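Local coordinates for pectate lyase 47 (Bacillus sp. TS-47, PDB 1VBL), which is a thermostable, calcium-binding pectate lyase that probably cleaves pectate chains by beta-elimination, as other family 1 polysaccharide lyases do, at residues K120-R125 and S187-I192; D81-P86 and L169-E174; F207-H212 and Q226-A231; N70-D73 and P77-P80; E40-Q43 and N48-T51. All coordinates share one frame; numbering follows the deposited sequence.

Contact 1. Residues K120-R125 and S187-I192; sequences KKQKDR and SEYDSI. With CA (calcium ion), chain B.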
# COMPACT_ATOMS: atom_id res chain seq x y z
N LYS A 120 -5.04 -12.01 16.32
CA LYS A 120 -5.70 -12.92 15.39
C LYS A 120 -7.20 -12.67 15.32
O LYS A 120 -7.81 -12.74 14.25
CB LYS A 120 -5.45 -14.38 15.77
CG LYS A 120 -6.16 -15.36 14.85
CD LYS A 120 -5.96 -16.80 15.30
CE LYS A 120 -6.78 -17.74 14.43
NZ LYS A 120 -6.48 -17.55 12.98
N LYS A 121 -7.81 -12.37 16.47
CA LYS A 121 -9.24 -12.12 16.50
C LYS A 121 -9.59 -10.87 15.69
O LYS A 121 -10.59 -10.83 14.98
CB LYS A 121 -9.74 -11.97 17.94
CG LYS A 121 -11.26 -11.92 18.04
CD LYS A 121 -11.76 -11.95 19.48
CE LYS A 121 -13.27 -11.79 19.53
NZ LYS A 121 -13.82 -11.81 20.91
N GLN A 122 -8.76 -9.84 15.79
CA GLN A 122 -9.04 -8.63 15.03
C GLN A 122 -8.77 -8.88 13.55
O GLN A 122 -9.55 -8.48 12.69
CB GLN A 122 -8.19 -7.45 15.52
CG GLN A 122 -8.35 -6.20 14.66
CD GLN A 122 -7.80 -4.95 15.31
OE1 GLN A 122 -6.74 -4.97 15.93
NE2 GLN A 122 -8.52 -3.84 15.17
N LYS A 123 -7.68 -9.58 13.26
CA LYS A 123 -7.31 -9.89 11.88
C LYS A 123 -8.43 -10.66 11.18
O LYS A 123 -8.85 -10.29 10.08
CB LYS A 123 -6.02 -10.72 11.86
CG LYS A 123 -5.50 -11.06 10.47
CD LYS A 123 -5.86 -12.47 10.05
CE LYS A 123 -5.28 -13.51 11.01
NZ LYS A 123 -3.81 -13.29 11.25
N ASP A 124 -8.90 -11.73 11.81
CA ASP A 124 -9.96 -12.54 11.22
C ASP A 124 -11.25 -11.76 10.97
O ASP A 124 -12.08 -12.17 10.16
CB ASP A 124 -10.27 -13.76 12.11
CG ASP A 124 -9.15 -14.79 12.10
OD1 ASP A 124 -8.29 -14.74 11.19
OD2 ASP A 124 -9.12 -15.65 13.00
N ARG A 125 -11.43 -10.63 11.65
CA ARG A 125 -12.64 -9.83 11.46
C ARG A 125 -12.53 -8.64 10.52
O ARG A 125 -13.45 -8.39 9.74
CB ARG A 125 -13.17 -9.33 12.81
CG ARG A 125 -14.34 -8.35 12.70
CD ARG A 125 -15.08 -8.20 14.03
NE ARG A 125 -15.75 -9.44 14.41
CZ ARG A 125 -16.95 -9.82 13.98
NH1 ARG A 125 -17.64 -9.04 13.15
NH2 ARG A 125 -17.45 -10.98 14.36
N SER A 187 2.90 -3.35 13.01
CA SER A 187 1.53 -3.79 12.83
C SER A 187 1.36 -4.66 11.60
O SER A 187 2.23 -4.71 10.74
CB SER A 187 0.60 -2.59 12.78
OG SER A 187 0.55 -1.98 14.06
N GLU A 188 0.21 -5.32 11.52
CA GLU A 188 -0.08 -6.26 10.44
C GLU A 188 -1.04 -5.83 9.33
O GLU A 188 -0.96 -6.35 8.22
CB GLU A 188 -0.62 -7.54 11.08
CG GLU A 188 -1.29 -8.52 10.12
CD GLU A 188 -0.37 -9.64 9.69
OE1 GLU A 188 -0.79 -10.47 8.86
OE2 GLU A 188 0.78 -9.70 10.18
N TYR A 189 -1.92 -4.88 9.61
CA TYR A 189 -2.93 -4.51 8.64
C TYR A 189 -2.66 -3.40 7.63
O TYR A 189 -2.19 -2.32 7.97
CB TYR A 189 -4.24 -4.20 9.39
CG TYR A 189 -4.51 -5.20 10.50
CD1 TYR A 189 -4.55 -6.58 10.23
CD2 TYR A 189 -4.67 -4.79 11.82
CE1 TYR A 189 -4.72 -7.51 11.25
CE2 TYR A 189 -4.84 -5.72 12.86
CZ TYR A 189 -4.86 -7.08 12.56
OH TYR A 189 -5.00 -8.00 13.57
N ASP A 190 -2.98 -3.71 6.37
CA ASP A 190 -2.84 -2.76 5.26
C ASP A 190 -4.24 -2.51 4.72
O ASP A 190 -5.13 -3.33 4.90
CB ASP A 190 -2.03 -3.37 4.11
CG ASP A 190 -0.81 -4.11 4.58
OD1 ASP A 190 -0.06 -3.54 5.40
OD2 ASP A 190 -0.61 -5.26 4.13
N SER A 191 -4.44 -1.38 4.04
CA SER A 191 -5.75 -1.10 3.46
C SER A 191 -5.99 -2.12 2.35
O SER A 191 -7.11 -2.60 2.16
CB SER A 191 -5.80 0.33 2.91
OG SER A 191 -5.85 1.27 3.98
N ILE A 192 -4.93 -2.44 1.62
CA ILE A 192 -5.00 -3.42 0.55
C ILE A 192 -3.71 -4.23 0.57
O ILE A 192 -2.61 -3.68 0.47
CB ILE A 192 -5.15 -2.78 -0.85
CG1 ILE A 192 -6.51 -2.09 -0.97
CG2 ILE A 192 -5.01 -3.85 -1.94
CD1 ILE A 192 -6.79 -1.48 -2.33
CA CA B . 1.88 -5.30 5.01
O HOH W 1 -4.74 -6.84 15.87
O HOH W 2 0.90 -6.40 6.89
O HOH W 3 2.13 -7.26 3.29
O HOH W 4 4.21 -5.88 5.76

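Contact 2. Residues D81-P86 and L169-E174; sequences DFYKDP and LDYFPE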
# COMPACT_ATOMS: atom_id res chain seq x y z
N ASP A 81 -11.40 -3.91 23.58
CA ASP A 81 -11.96 -4.78 24.61
C ASP A 81 -12.66 -5.99 23.99
O ASP A 81 -12.65 -7.09 24.55
CB ASP A 81 -12.93 -3.99 25.50
CG ASP A 81 -14.11 -3.42 24.72
OD1 ASP A 81 -13.91 -2.88 23.62
OD2 ASP A 81 -15.25 -3.50 25.24
N PHE A 82 -13.27 -5.78 22.82
CA PHE A 82 -13.98 -6.83 22.10
C PHE A 82 -13.00 -7.91 21.65
O PHE A 82 -13.31 -9.11 21.68
CB PHE A 82 -14.68 -6.21 20.89
CG PHE A 82 -15.39 -7.21 20.02
CD1 PHE A 82 -16.71 -7.57 20.27
CD2 PHE A 82 -14.75 -7.77 18.92
CE1 PHE A 82 -17.38 -8.47 19.45
CE2 PHE A 82 -15.41 -8.67 18.09
CZ PHE A 82 -16.73 -9.02 18.35
N TYR A 83 -11.81 -7.49 21.23
CA TYR A 83 -10.80 -8.43 20.74
C TYR A 83 -9.85 -8.98 21.78
O TYR A 83 -9.26 -10.05 21.58
CB TYR A 83 -9.96 -7.75 19.66
CG TYR A 83 -10.72 -7.22 18.48
CD1 TYR A 83 -10.82 -5.84 18.25
CD2 TYR A 83 -11.31 -8.08 17.55
CE1 TYR A 83 -11.47 -5.35 17.12
CE2 TYR A 83 -11.96 -7.59 16.42
CZ TYR A 83 -12.03 -6.23 16.22
OH TYR A 83 -12.65 -5.74 15.09
N LYS A 84 -9.68 -8.26 22.89
CA LYS A 84 -8.74 -8.64 23.93
C LYS A 84 -8.85 -10.04 24.53
O LYS A 84 -9.91 -10.45 25.01
CB LYS A 84 -8.78 -7.60 25.06
CG LYS A 84 -7.60 -7.70 26.02
CD LYS A 84 -7.67 -6.65 27.12
CE LYS A 84 -8.67 -7.02 28.20
NZ LYS A 84 -8.32 -8.31 28.88
N ASP A 85 -7.74 -10.77 24.49
CA ASP A 85 -7.66 -12.11 25.06
C ASP A 85 -7.75 -11.96 26.58
O ASP A 85 -7.27 -10.97 27.14
CB ASP A 85 -6.32 -12.75 24.68
CG ASP A 85 -6.18 -14.17 25.20
OD1 ASP A 85 -6.66 -15.11 24.53
OD2 ASP A 85 -5.58 -14.35 26.28
N PRO A 86 -8.37 -12.93 27.27
CA PRO A 86 -8.51 -12.87 28.74
C PRO A 86 -7.16 -12.77 29.46
O PRO A 86 -7.07 -12.25 30.57
CB PRO A 86 -9.22 -14.18 29.07
CG PRO A 86 -9.95 -14.52 27.81
CD PRO A 86 -8.97 -14.16 26.74
N LEU A 169 -6.21 0.29 11.90
CA LEU A 169 -5.41 0.39 13.11
C LEU A 169 -5.28 -1.00 13.72
O LEU A 169 -6.28 -1.70 13.91
CB LEU A 169 -6.10 1.32 14.10
CG LEU A 169 -5.36 2.54 14.67
CD1 LEU A 169 -4.72 3.34 13.56
CD2 LEU A 169 -6.36 3.39 15.43
N ASP A 170 -4.05 -1.40 14.02
CA ASP A 170 -3.77 -2.69 14.64
C ASP A 170 -3.79 -2.42 16.15
O ASP A 170 -2.90 -1.74 16.66
CB ASP A 170 -2.39 -3.20 14.23
CG ASP A 170 -2.11 -4.62 14.69
OD1 ASP A 170 -2.64 -5.02 15.75
OD2 ASP A 170 -1.36 -5.34 13.99
N TYR A 171 -4.79 -2.93 16.85
CA TYR A 171 -4.91 -2.70 18.29
C TYR A 171 -3.89 -3.45 19.14
O TYR A 171 -3.71 -3.15 20.32
CB TYR A 171 -6.31 -3.10 18.79
CG TYR A 171 -7.45 -2.26 18.26
CD1 TYR A 171 -7.29 -0.91 17.99
CD2 TYR A 171 -8.72 -2.82 18.10
CE1 TYR A 171 -8.37 -0.12 17.57
CE2 TYR A 171 -9.80 -2.04 17.69
CZ TYR A 171 -9.62 -0.70 17.43
OH TYR A 171 -10.69 0.07 17.04
N PHE A 172 -3.21 -4.42 18.53
CA PHE A 172 -2.23 -5.21 19.26
C PHE A 172 -0.92 -5.35 18.50
O PHE A 172 -0.53 -6.45 18.13
CB PHE A 172 -2.83 -6.58 19.57
CG PHE A 172 -4.17 -6.50 20.24
CD1 PHE A 172 -4.28 -6.20 21.59
CD2 PHE A 172 -5.34 -6.66 19.49
CE1 PHE A 172 -5.52 -6.04 22.20
CE2 PHE A 172 -6.59 -6.50 20.09
CZ PHE A 172 -6.68 -6.19 21.44
N PRO A 173 -0.23 -4.22 18.27
CA PRO A 173 1.04 -4.21 17.55
C PRO A 173 2.06 -5.07 18.28
O PRO A 173 2.05 -5.18 19.50
CB PRO A 173 1.45 -2.74 17.58
CG PRO A 173 0.16 -2.01 17.73
CD PRO A 173 -0.59 -2.86 18.72
N GLU A 174 2.95 -5.69 17.50
CA GLU A 174 3.99 -6.53 18.05
C GLU A 174 5.21 -5.66 18.37
O GLU A 174 5.59 -4.79 17.59
CB GLU A 174 4.37 -7.59 17.02
CG GLU A 174 5.69 -8.29 17.27
CD GLU A 174 6.18 -9.04 16.05
OE1 GLU A 174 5.51 -10.00 15.63
OE2 GLU A 174 7.23 -8.65 15.49

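Contact 3. Residues F207-H212 and Q226-A231; sequences FTDGDH and QQHDGA. With CA (calcium ion), chain B.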
# COMPACT_ATOMS: atom_id res chain seq x y z
N PHE A 207 -5.80 6.86 -0.16
CA PHE A 207 -5.31 6.16 1.03
C PHE A 207 -4.80 7.21 2.00
O PHE A 207 -3.98 8.05 1.64
CB PHE A 207 -4.17 5.22 0.63
CG PHE A 207 -4.58 4.13 -0.31
CD1 PHE A 207 -5.00 2.89 0.18
CD2 PHE A 207 -4.56 4.33 -1.69
CE1 PHE A 207 -5.40 1.88 -0.69
CE2 PHE A 207 -4.96 3.33 -2.57
CZ PHE A 207 -5.38 2.10 -2.07
N THR A 208 -5.29 7.15 3.24
CA THR A 208 -4.88 8.12 4.26
C THR A 208 -5.07 7.54 5.65
O THR A 208 -5.91 6.66 5.85
CB THR A 208 -5.73 9.41 4.18
OG1 THR A 208 -5.32 10.31 5.21
CG2 THR A 208 -7.21 9.09 4.37
N ASP A 209 -4.27 8.00 6.61
CA ASP A 209 -4.45 7.52 7.98
C ASP A 209 -5.65 8.27 8.56
O ASP A 209 -6.14 7.95 9.64
CB ASP A 209 -3.18 7.76 8.82
CG ASP A 209 -2.09 6.75 8.50
OD1 ASP A 209 -2.34 5.83 7.69
OD2 ASP A 209 -0.98 6.86 9.07
N GLY A 210 -6.12 9.26 7.80
CA GLY A 210 -7.29 10.04 8.19
C GLY A 210 -7.36 10.60 9.60
O GLY A 210 -6.46 11.33 10.03
N ASP A 211 -8.43 10.26 10.31
CA ASP A 211 -8.63 10.74 11.68
C ASP A 211 -7.70 10.12 12.71
O ASP A 211 -7.78 10.46 13.90
CB ASP A 211 -10.09 10.51 12.12
CG ASP A 211 -11.08 11.32 11.31
OD1 ASP A 211 -10.73 12.44 10.89
OD2 ASP A 211 -12.21 10.84 11.09
N HIS A 212 -6.82 9.23 12.29
CA HIS A 212 -5.90 8.59 13.22
C HIS A 212 -4.44 8.64 12.78
O HIS A 212 -3.81 7.60 12.58
CB HIS A 212 -6.32 7.14 13.47
CG HIS A 212 -7.72 7.01 13.96
ND1 HIS A 212 -8.14 7.54 15.17
CD2 HIS A 212 -8.82 6.48 13.38
CE1 HIS A 212 -9.43 7.33 15.31
NE2 HIS A 212 -9.87 6.70 14.24
N GLN A 226 3.44 2.48 16.38
CA GLN A 226 3.03 2.24 15.00
C GLN A 226 1.92 1.20 14.85
O GLN A 226 2.18 -0.00 14.75
CB GLN A 226 4.26 1.85 14.18
CG GLN A 226 5.32 2.95 14.19
CD GLN A 226 6.61 2.59 13.47
OE1 GLN A 226 7.50 3.43 13.33
NE2 GLN A 226 6.72 1.34 13.02
N GLN A 227 0.68 1.68 14.84
CA GLN A 227 -0.48 0.82 14.71
C GLN A 227 -0.91 0.64 13.26
O GLN A 227 -1.85 -0.11 12.97
CB GLN A 227 -1.64 1.38 15.53
CG GLN A 227 -1.41 1.30 17.04
CD GLN A 227 -2.61 1.78 17.83
OE1 GLN A 227 -2.77 2.97 18.07
NE2 GLN A 227 -3.46 0.84 18.22
N HIS A 228 -0.23 1.33 12.35
CA HIS A 228 -0.53 1.21 10.93
C HIS A 228 0.57 0.39 10.27
O HIS A 228 1.65 0.22 10.83
CB HIS A 228 -0.52 2.58 10.23
CG HIS A 228 -1.58 3.52 10.69
ND1 HIS A 228 -1.30 4.66 11.42
CD2 HIS A 228 -2.92 3.51 10.51
CE1 HIS A 228 -2.42 5.31 11.66
NE2 HIS A 228 -3.42 4.64 11.12
N ASP A 229 0.28 -0.13 9.09
CA ASP A 229 1.31 -0.84 8.36
C ASP A 229 1.27 -0.27 6.94
O ASP A 229 1.37 0.94 6.78
CB ASP A 229 1.09 -2.35 8.36
CG ASP A 229 2.36 -3.10 7.99
OD1 ASP A 229 3.46 -2.69 8.43
OD2 ASP A 229 2.28 -4.11 7.27
N GLY A 230 1.10 -1.11 5.93
CA GLY A 230 1.10 -0.59 4.58
C GLY A 230 -0.23 -0.04 4.08
O GLY A 230 -1.30 -0.36 4.60
N ALA A 231 -0.15 0.82 3.06
CA ALA A 231 -1.36 1.36 2.47
C ALA A 231 -1.75 0.33 1.41
O ALA A 231 -2.88 -0.14 1.35
CB ALA A 231 -1.07 2.71 1.80
CA CA B . 1.88 -5.30 5.01
O HOH W 5 -5.93 5.42 10.50
O HOH W 2 0.90 -6.40 6.89
O HOH W 3 2.13 -7.26 3.29
O HOH W 4 4.21 -5.88 5.76

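Contact 4. Residues N70-D73 and P77-P80; sequences NVDD and PVGP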
# COMPACT_ATOMS: atom_id res chain seq x y z
N ASN A 70 -14.46 -2.46 11.50
CA ASN A 70 -14.20 -2.71 12.91
C ASN A 70 -15.54 -2.73 13.66
O ASN A 70 -15.75 -1.94 14.58
CB ASN A 70 -13.30 -1.60 13.46
CG ASN A 70 -12.52 -2.01 14.68
OD1 ASN A 70 -12.25 -1.19 15.56
ND2 ASN A 70 -12.15 -3.29 14.75
N VAL A 71 -16.43 -3.63 13.26
CA VAL A 71 -17.75 -3.74 13.88
C VAL A 71 -18.13 -5.20 14.12
O VAL A 71 -17.59 -6.10 13.47
CB VAL A 71 -18.84 -3.10 12.98
CG1 VAL A 71 -18.52 -1.63 12.74
CG2 VAL A 71 -18.93 -3.84 11.66
N ASP A 72 -19.07 -5.43 15.04
CA ASP A 72 -19.49 -6.80 15.31
C ASP A 72 -20.45 -7.28 14.23
O ASP A 72 -20.70 -6.58 13.25
CB ASP A 72 -20.14 -6.92 16.70
CG ASP A 72 -21.31 -5.97 16.90
OD1 ASP A 72 -22.11 -5.79 15.96
OD2 ASP A 72 -21.44 -5.42 18.01
N ASP A 73 -21.00 -8.47 14.42
CA ASP A 73 -21.91 -9.04 13.44
C ASP A 73 -23.23 -8.29 13.32
O ASP A 73 -24.01 -8.54 12.40
CB ASP A 73 -22.14 -10.52 13.76
CG ASP A 73 -20.84 -11.32 13.71
OD1 ASP A 73 -20.18 -11.31 12.65
OD2 ASP A 73 -20.48 -11.94 14.74
N PRO A 77 -19.93 -0.75 16.10
CA PRO A 77 -18.49 -0.56 16.33
C PRO A 77 -17.98 -1.26 17.59
O PRO A 77 -18.64 -1.26 18.63
CB PRO A 77 -18.36 0.96 16.40
CG PRO A 77 -19.70 1.40 16.91
CD PRO A 77 -20.64 0.54 16.11
N VAL A 78 -16.79 -1.86 17.48
CA VAL A 78 -16.19 -2.55 18.60
C VAL A 78 -14.83 -1.93 18.90
O VAL A 78 -14.19 -1.35 18.02
CB VAL A 78 -16.00 -4.06 18.32
CG1 VAL A 78 -17.35 -4.70 18.02
CG2 VAL A 78 -15.04 -4.27 17.16
N GLY A 79 -14.40 -2.05 20.15
CA GLY A 79 -13.11 -1.51 20.55
C GLY A 79 -12.15 -2.63 20.88
O GLY A 79 -12.48 -3.80 20.72
N PRO A 80 -10.94 -2.30 21.35
CA PRO A 80 -9.97 -3.35 21.69
C PRO A 80 -10.48 -4.35 22.72
O PRO A 80 -10.07 -5.51 22.73
CB PRO A 80 -8.75 -2.56 22.18
CG PRO A 80 -9.33 -1.25 22.64
CD PRO A 80 -10.37 -0.96 21.59

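Contact 5. Residues E40-Q43 and N48-T51; sequences ELIQ and NNHT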
# COMPACT_ATOMS: atom_id res chain seq x y z
N GLU A 40 -22.97 -6.90 4.76
CA GLU A 40 -23.39 -6.91 3.37
C GLU A 40 -22.19 -7.11 2.44
O GLU A 40 -22.31 -7.76 1.39
CB GLU A 40 -24.11 -5.61 3.01
CG GLU A 40 -25.27 -5.27 3.95
CD GLU A 40 -26.10 -4.10 3.47
OE1 GLU A 40 -25.57 -3.14 2.89
OE2 GLU A 40 -27.40 -4.16 3.72
N LEU A 41 -21.05 -6.55 2.82
CA LEU A 41 -19.84 -6.67 2.01
C LEU A 41 -19.40 -8.13 1.98
O LEU A 41 -19.14 -8.68 0.91
CB LEU A 41 -18.72 -5.79 2.58
CG LEU A 41 -17.34 -5.91 1.93
CD1 LEU A 41 -17.42 -5.62 0.44
CD2 LEU A 41 -16.38 -4.93 2.61
N ILE A 42 -19.31 -8.75 3.15
CA ILE A 42 -18.89 -10.15 3.22
C ILE A 42 -19.91 -11.07 2.54
O ILE A 42 -19.53 -12.09 1.96
CB ILE A 42 -18.67 -10.58 4.69
CG1 ILE A 42 -17.47 -9.82 5.27
CG2 ILE A 42 -18.44 -12.09 4.78
CD1 ILE A 42 -17.14 -10.16 6.70
N GLN A 43 -21.18 -10.70 2.60
CA GLN A 43 -22.22 -11.50 1.96
C GLN A 43 -22.08 -11.40 0.44
O GLN A 43 -22.14 -12.40 -0.26
CB GLN A 43 -23.61 -11.03 2.42
CG GLN A 43 -23.80 -11.13 3.92
CD GLN A 43 -25.17 -10.67 4.38
OE1 GLN A 43 -25.65 -9.60 3.99
NE2 GLN A 43 -25.81 -11.47 5.23
N ASN A 48 -19.06 -15.87 3.59
CA ASN A 48 -18.16 -16.32 4.65
C ASN A 48 -16.77 -15.75 4.37
O ASN A 48 -16.10 -16.18 3.43
CB ASN A 48 -18.11 -17.85 4.68
CG ASN A 48 -17.26 -18.38 5.82
OD1 ASN A 48 -16.05 -18.17 5.86
ND2 ASN A 48 -17.90 -19.07 6.75
N ASN A 49 -16.34 -14.81 5.20
CA ASN A 49 -15.05 -14.15 5.02
C ASN A 49 -13.88 -15.05 4.65
O ASN A 49 -13.23 -14.84 3.63
CB ASN A 49 -14.68 -13.35 6.27
CG ASN A 49 -13.54 -12.37 6.02
OD1 ASN A 49 -12.85 -11.96 6.95
ND2 ASN A 49 -13.36 -11.99 4.76
N HIS A 50 -13.61 -16.07 5.45
CA HIS A 50 -12.48 -16.94 5.16
C HIS A 50 -12.57 -17.64 3.80
O HIS A 50 -11.66 -17.52 2.97
CB HIS A 50 -12.29 -17.98 6.27
CG HIS A 50 -11.03 -18.78 6.12
ND1 HIS A 50 -10.92 -19.84 5.25
CD2 HIS A 50 -9.81 -18.64 6.70
CE1 HIS A 50 -9.69 -20.32 5.29
NE2 HIS A 50 -9.00 -19.60 6.16
N THR A 51 -13.67 -18.35 3.55
CA THR A 51 -13.82 -19.07 2.29
C THR A 51 -14.13 -18.19 1.09
O THR A 51 -14.13 -18.66 -0.05
CB THR A 51 -14.90 -20.18 2.39
OG1 THR A 51 -16.19 -19.59 2.58
CG2 THR A 51 -14.58 -21.12 3.55

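Contact 1. Residues K120-R125 and S187-I192
Y189 sets its ring against Q122 and K123 of helix 110-126. The setting is the right-handed parallel beta-helix of family 1 polysaccharide lyases. CB of K123 meets the ring at its edge, near its plane, 3.5 Å from CE1 of Y189. The two side chains cross at about a right angle. Q122 comes to the ring at CE2. Its OE1 lies 3.7 Å from CE2 of Y189, and the amide plane is turned 68° from the ring. Water 1 sits in the ring plane and joins the two polar ends. It accepts from OH of Y189 at 2.6 Å and donates to OE1 of Q122 at 2.7 Å. With a leucine in place of Y189, water 1 would lose the hydroxyl that donates to it, and a gap would probably open beside K123. The same OE1 of Q122 accepts a bond from the backbone N of Y171, so this buried amide oxygen is held from two sources. CB of E188 lies over one face of the Y189 ring, toward the rim. The next residue along the loop, D190, reaches the calcium ion, to which D229, D233 and three waters also bind. Its carboxylate is bidentate: OD1 and OD2 of D190 each lie 2.6 Å from the calcium.

Contact 2. Residues D81-P86 and L169-E174
The rings of Y83 and Y171 meet rim to rim, and neither lies over the face of the other. Their centroids are 6.0 Å apart and their planes are at 48°. CD1 of Y83 arrives at the edge of the Y171 ring, near its plane, 3.7 Å from CD2 of Y171. One face of the Y83 ring carries CD2 of its own neighbour F82, toward the rim. One face of the Y171 ring has the carbonyl oxygen of L169 above it, toward the rim. The third ring, F172, takes CB of Y83 at its edge, 3.6 Å from CE2 of F172. CB of Y171 covers one face of the F172 ring, also toward the rim. The backbone N of K84 lies near the far end of F172, 3.9 Å from its CZ.

CG of Y83 is anti to its carbonyl carbon (chi1 -57°), which carries the ring from helix 80-83 to the loop 169-174. An Asx turn shapes that loop. OD1 of D170 accepts from N of F172 at 2.9 Å, on the anti side of the carboxylate and 24° out of its plane. OD2 of D170 accepts a hydrogen bond from the backbone N of E188. The carbonyl O of F172 is hydrogen-bonded to NH1 of R115, and Y83 also packs on R125 and I126 of helix 110-126.

No hydrogen bond crosses from one segment to the other. The contact is apolar and aromatic, and it joins helix 80-83 to the 169-174 loop through ring edges and CB atoms. Polar bonds are left to fix the loop itself and to tie both segments to third parts of the fold.

Contact 3. Residues F207-H212 and Q226-A231
The carbonyl O of D209 is gripped twice. H212 N bonds to it at 3.0 Å, and water 5 donates to it at 2.7 Å. That water carries the link across the contact, hydrogen-bonded to NE2 of H228 at 2.7 Å and lying in the plane of the ring. The site is a loop region of the parallel beta-helix, beside the calcium ion. The D209 carboxylate stacks over one face of the H228 imidazole, with the two planes 14° apart. OD2 of D209 is 3.2 Å from ND1 of H228, but the angle is too poor for a hydrogen bond. The stacked groups also have partners elsewhere: OD1 of D209 with ND1 of H251, and ND1 of H228 with OD1 of D214. The H212 N to D209 O bond closes a type II' turn from D209 to H212. An ST turn overlaps its start: N of G210 donates to OG1 of T208. At the strand end of the contact, F207 packs its CB on CB of A231 at 4.2 Å. Its ring meets those of F165 and F248 with nearly parallel planes, consistent with the aromatic rows of parallel beta-helices. On the calcium side D229 binds through one oxygen, OD2 of D229 lying 2.6 Å from the metal.

Contact 4. Residues N70-D73 and P77-P80
V78 spreads its two methyls over the backbone from N70 to D72. CG1 of V78 lies 3.5 Å from N of D72 and also touches CB of D72. CG2 of V78 lies 3.5 Å from the carbonyl O of N70. This oxygen is the polar centre of the contact. N of V78 donates to O of N70 at 3.1 Å, and the bond is nearly straight at 166°. The donor is tilted 28° from the carbonyl plane. CA of P77 adds a CA-H...O contact to the same oxygen. V71 and P77 form a single beta bridge, their CA atoms 4.1 Å apart, and CG1 of V71 lies 3.7 Å from N of P77.

The connecting turn is held by D72. With chi1 at 56°, its CG sits between the backbone N and the carbonyl carbon, and OD1 of D72 accepts from N of N74 and N of Q76.

The amide of N70 sits among O of V78 and the hydroxyls of Y83 and Y171. Shortened to an alanine, position N70 would lose its amide, which would probably leave these three oxygens short of a polar neighbour.

The loop lies between strand 66-68 and helix 80-83. R125 of helix 110-126 ties it down, bonding O of V71 and forming a salt bridge with D73. N70 packs on Q122 and I126 of the same helix.

Contact 5. Residues E40-Q43 and N48-T51
I42 and N49 make the main touch between helix 38-44 and the loop that follows it. This is a peripheral part of the parallel beta-helix, where the chain passes from strand 32-35 to strand 59-63, two parallel neighbours.

The contact across the segments is van der Waals packing. CG2 of I42 presses on the loop backbone, 3.5 Å from N of N49 and 4.0 Å from N of N48. The other branch of I42 reaches further along. Its CD1 meets CB of N49 at 4.1 Å, and the two side chains approach at a slant. Two torsions explain this. In I42, CG1 stands anti to the carbonyl carbon (chi1 -67°), which leaves CG2 anti to the backbone N, and chi2 is extended at -180°. The isoleucine therefore presents one methyl to the backbone and the other to the N49 side chain. The CA atoms of I42 and N49 are 5.8 Å apart.

Neighbours outside the segments extend the packing. I42 also touches N52, and L41 packs on L69. N49 rests on V128 and Y129, so the loop is placed against strand 127-129.

Hydrogen bonds are found within the elements, and none crosses between the two segments. Near the helix start, N of E40 donates to OD1 of N37, and OE1 of E40 is hydrogen-bonded to OG1 of T36. H50 O accepts from Q53. Residues 49-51 have helical backbone angles without regular helical bonds. One weak but nearly straight bond spans them, from N of T51 to OD1 of N48 at 3.3 Å.

Overall arrangement
Contacts 1 and 3 are buried and share the calcium ion, with D190 from one and D229 from the other. They are also joined directly, S187 to Q226 and D190 to G230. Both mix ring packing with a bridging water. Contacts 2 and 4 lie further out and are only partly buried. The first is aromatic, the second one backbone hydrogen bond with valine packing round it. Helix 110-126 ties three of the five together: K121 reaches F82 of contact 2, and R125 reaches V71 and D73 of contact 4. Contact 5 is peripheral and small, purely van der Waals, and its centre is about 24 Å from that of contact 3.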